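Carbohydrate deacetylase Agd3 (PDB 6NWZ) probably removes acetyl groups from the exopolysaccharide galactosaminogalactan as a metal-binding carbohydrate deacetylase required for Aspergillus fumigatus biofilm formation. Local coordinates at residues A[261-264]-A[265-268]; A[271-275]-A[276-280]. All coordinates share one frame; numbering follows the deposited sequence.

Contact 1: A[261-264]-A[265-268]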
# COMPACT_ATOMS: atom_id res chain seq x y z
N THR A 261 -17.51 -4.87 -22.70
CA THR A 261 -18.05 -5.38 -21.45
C THR A 261 -19.52 -5.00 -21.36
O THR A 261 -19.93 -3.93 -21.81
CB THR A 261 -17.28 -4.84 -20.23
OG1 THR A 261 -17.46 -3.43 -20.11
CG2 THR A 261 -15.78 -5.15 -20.34
N ASP A 262 -20.32 -5.90 -20.78
CA ASP A 262 -21.74 -5.65 -20.60
C ASP A 262 -21.96 -4.76 -19.38
O ASP A 262 -21.49 -5.07 -18.28
CB ASP A 262 -22.51 -6.97 -20.43
CG ASP A 262 -22.34 -7.90 -21.62
OD1 ASP A 262 -22.80 -7.55 -22.73
OD2 ASP A 262 -21.74 -8.99 -21.45
N ILE A 263 -22.66 -3.66 -19.58
CA ILE A 263 -22.90 -2.69 -18.52
C ILE A 263 -23.98 -3.21 -17.58
O ILE A 263 -24.88 -3.96 -17.98
CB ILE A 263 -23.27 -1.33 -19.14
CG1 ILE A 263 -22.11 -0.85 -20.02
CG2 ILE A 263 -23.61 -0.29 -18.06
CD1 ILE A 263 -20.76 -0.85 -19.32
N TYR A 264 -23.90 -2.82 -16.31
CA TYR A 264 -24.75 -3.38 -15.26
C TYR A 264 -26.10 -2.68 -15.14
O TYR A 264 -27.14 -3.33 -15.20
CB TYR A 264 -24.01 -3.34 -13.92
CG TYR A 264 -24.86 -3.79 -12.75
CD1 TYR A 264 -25.05 -5.14 -12.49
CD2 TYR A 264 -25.48 -2.86 -11.92
CE1 TYR A 264 -25.83 -5.55 -11.43
CE2 TYR A 264 -26.26 -3.27 -10.85
CZ TYR A 264 -26.43 -4.62 -10.62
OH TYR A 264 -27.21 -5.04 -9.56
N TYR A 265 -26.11 -1.34 -14.95
CA TYR A 265 -27.37 -0.68 -14.61
C TYR A 265 -28.31 -0.61 -15.80
O TYR A 265 -29.40 -1.21 -15.74
CB TYR A 265 -27.11 0.70 -13.98
CG TYR A 265 -28.40 1.45 -13.72
CD1 TYR A 265 -29.35 0.95 -12.84
CD2 TYR A 265 -28.67 2.65 -14.37
CE1 TYR A 265 -30.53 1.62 -12.61
CE2 TYR A 265 -29.85 3.33 -14.15
CZ TYR A 265 -30.78 2.81 -13.26
OH TYR A 265 -31.97 3.46 -13.01
N PRO A 266 -27.99 0.09 -16.91
CA PRO A 266 -28.86 -0.03 -18.08
C PRO A 266 -28.68 -1.41 -18.69
O PRO A 266 -27.90 -1.58 -19.63
CB PRO A 266 -28.39 1.09 -19.01
CG PRO A 266 -27.46 1.94 -18.18
CD PRO A 266 -26.86 0.99 -17.20
N ASN A 267 -29.38 -2.40 -18.14
CA ASN A 267 -29.16 -3.79 -18.53
C ASN A 267 -29.36 -3.97 -20.03
O ASN A 267 -30.22 -3.33 -20.64
CB ASN A 267 -30.11 -4.71 -17.76
CG ASN A 267 -29.83 -6.18 -18.01
OD1 ASN A 267 -28.69 -6.57 -18.26
ND2 ASN A 267 -30.87 -7.01 -17.95
N GLY A 268 -28.55 -4.85 -20.62
CA GLY A 268 -28.58 -5.09 -22.05
C GLY A 268 -27.73 -4.15 -22.88
O GLY A 268 -27.67 -4.32 -24.10

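Contact 2: A[271-275]-A[276-280]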
# COMPACT_ATOMS: atom_id res chain seq x y z
N PHE A 271 -20.51 -1.44 -23.64
CA PHE A 271 -19.62 -0.32 -23.85
C PHE A 271 -18.22 -0.80 -24.21
O PHE A 271 -17.73 -1.79 -23.65
CB PHE A 271 -19.54 0.60 -22.63
CG PHE A 271 -18.63 1.78 -22.82
CD1 PHE A 271 -19.02 2.84 -23.63
CD2 PHE A 271 -17.39 1.82 -22.23
CE1 PHE A 271 -18.18 3.92 -23.83
CE2 PHE A 271 -16.54 2.89 -22.42
CZ PHE A 271 -16.94 3.95 -23.22
N ARG A 272 -17.60 -0.10 -25.16
CA ARG A 272 -16.19 -0.27 -25.52
C ARG A 272 -15.56 1.11 -25.60
O ARG A 272 -16.06 1.98 -26.33
CB ARG A 272 -16.03 -1.01 -26.85
CG ARG A 272 -14.58 -1.25 -27.26
CD ARG A 272 -14.50 -1.94 -28.61
NE ARG A 272 -13.22 -2.59 -28.86
CZ ARG A 272 -12.28 -2.11 -29.67
NH1 ARG A 272 -12.49 -0.98 -30.32
NH2 ARG A 272 -11.14 -2.77 -29.84
N ILE A 273 -14.48 1.31 -24.86
CA ILE A 273 -13.81 2.61 -24.77
C ILE A 273 -13.49 3.11 -26.18
O ILE A 273 -13.22 2.31 -27.08
CB ILE A 273 -12.55 2.52 -23.88
CG1 ILE A 273 -12.22 3.89 -23.28
CG2 ILE A 273 -11.36 1.96 -24.65
CD1 ILE A 273 -13.22 4.34 -22.23
N THR A 274 -13.54 4.42 -26.38
CA THR A 274 -13.32 5.00 -27.70
C THR A 274 -12.04 5.83 -27.71
O THR A 274 -11.38 6.04 -26.69
CB THR A 274 -14.51 5.87 -28.12
OG1 THR A 274 -14.61 7.00 -27.25
CG2 THR A 274 -15.80 5.07 -28.04
N VAL A 275 -11.69 6.30 -28.91
CA VAL A 275 -10.52 7.16 -29.07
C VAL A 275 -10.74 8.50 -28.37
O VAL A 275 -9.82 9.05 -27.75
CB VAL A 275 -10.18 7.34 -30.56
CG1 VAL A 275 -9.19 8.47 -30.76
CG2 VAL A 275 -9.63 6.03 -31.14
N GLU A 276 -11.95 9.04 -28.45
CA GLU A 276 -12.23 10.30 -27.77
C GLU A 276 -12.12 10.13 -26.26
O GLU A 276 -11.56 11.00 -25.57
CB GLU A 276 -13.63 10.82 -28.15
CG GLU A 276 -13.82 11.13 -29.63
CD GLU A 276 -14.07 9.88 -30.48
OE1 GLU A 276 -14.33 8.80 -29.91
OE2 GLU A 276 -14.00 9.99 -31.72
N ASP A 277 -12.64 9.02 -25.73
CA ASP A 277 -12.47 8.71 -24.31
C ASP A 277 -11.00 8.71 -23.92
O ASP A 277 -10.61 9.35 -22.93
CB ASP A 277 -13.09 7.34 -24.00
CG ASP A 277 -14.60 7.38 -23.92
OD1 ASP A 277 -15.15 8.35 -23.36
OD2 ASP A 277 -15.25 6.43 -24.42
N MET A 278 -10.17 8.01 -24.69
CA MET A 278 -8.76 7.89 -24.35
C MET A 278 -8.02 9.22 -24.46
O MET A 278 -7.11 9.49 -23.67
CB MET A 278 -8.09 6.83 -25.24
CG MET A 278 -8.51 5.39 -24.93
SD MET A 278 -8.34 4.89 -23.19
CE MET A 278 -6.70 5.48 -22.81
N ASN A 279 -8.40 10.07 -25.42
CA ASN A 279 -7.80 11.40 -25.49
C ASN A 279 -8.10 12.21 -24.23
O ASN A 279 -7.26 13.00 -23.78
CB ASN A 279 -8.29 12.14 -26.73
CG ASN A 279 -7.53 11.76 -27.98
OD1 ASN A 279 -6.34 11.43 -27.91
ND2 ASN A 279 -8.20 11.78 -29.12
N GLY A 280 -9.28 12.02 -23.65
CA GLY A 280 -9.59 12.68 -22.39
C GLY A 280 -8.72 12.19 -21.25
O GLY A 280 -8.25 12.98 -20.43

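Contact 1: A[261-264]-A[265-268]
Ile263 turns its CG2 methyl anti to the backbone N and CG1 anti to the carbonyl carbon (chi1 -60°), and this split sends the two branches to different neighbours. CG2 meets the Pro266 ring at its CD carbon, 3.6 Å away, while the CG1 arm carries CD1 back to Phe271 CB on the returning strand. Tyr264 and Tyr265 both carry their rings anti to the backbone N (chi1 175° in each), which throws the rings outward from the turn. The Tyr264 ring lies obliquely beside the next peptide, with CD2 3.4 Å from Tyr265 N, and between the two tyrosines there is little more than a loose approach of Tyr264 CD2 to Tyr265 CB at 4.4 Å. Both side chains reach helix 503-513, where Tyr265 rests on Cys505 and Gln508. Pro266 is the centre of an inverse gamma turn, closed by a weak bond of 2.7 Å from Asn267 N to Tyr265 O. No hydrogen bond joins 261-264 to 265-268, and the apolar touches between them are light; backbone bonds of Ile263 with Ser269 and Thr261 with Phe271 close the hairpin. Its chemistry is thus divided: Ile263 against Pro266 is an apolar touch within the loop, and the phenol-carboxylate hydrogen bond of Tyr264 OH with Asp512 is a polar tie to the neighbouring helix.

Contact 2: A[271-275]-A[276-280]
Asp277 OD2 takes the N-H of Thr274 at the start of helix 275-289, with the hydroxyl of the same threonine close by. Thr274 N donates to Asp277 OD2 over 3.3 Å, meeting the anti lone pair of that oxygen, and Thr274 OG1 makes a weak approach to Asp277 OD2 at 3.0 Å. In return Asp277 N gives a nearly straight bond (167°) to Thr274 OG1 at 3.2 Å. The two bonds donated by Thr274 N and Asp277 N make a capping box, with Thr274 as N-cap. The threonine hydroxyl stands between its backbone N and carbonyl carbon (chi1 66°), which aims it at the first turn of the helix. Glu276, bent at chi2, brings OE1 back to a weak approach of 3.2 Å to Thr274 OG1. Phe271 comes at Asp277 from the opposite direction and presents its edge, with CZ 3.2 Å from OD2, and Ile273 CD1 packs against Asp277 CB at 3.5 Å. The other carboxylate oxygen, OD1, accepts from Ala553 N. Behind the cap, Met278 N donates to Thr274 O at 3.1 Å and Asn279 N to Val275 O at 2.9 Å, beginning the regular helical ladder. Negative charge from Asp277 and Glu276 beside the helix N terminus would be expected to interact favourably with the helix dipole, while the box gives Asp277 N, an amide of the first turn, an acceptor, and fixes Thr274 N as well.

Overall arrangement
Coming from strand 252-257, which carries the zinc ligands Asp255 and Asp256, the chain enters short strand 261-262. Contact 1 turns it round a loop into strand 270-271, and the two strands form a small antiparallel hairpin. Contact 2 then opens at the end of that hairpin and starts helix 275-289. The contacts follow in series, neither nesting nor crossing, with centres about 18 Å apart. They meet where Thr261 O lies 3.1 Å from Phe271 N, probably a hydrogen bond. Together they tie helix 503-513, reached from the hairpin loop, to helix 369-375 and the loop around Ala553, reached from the helix start, within the deacetylase domain.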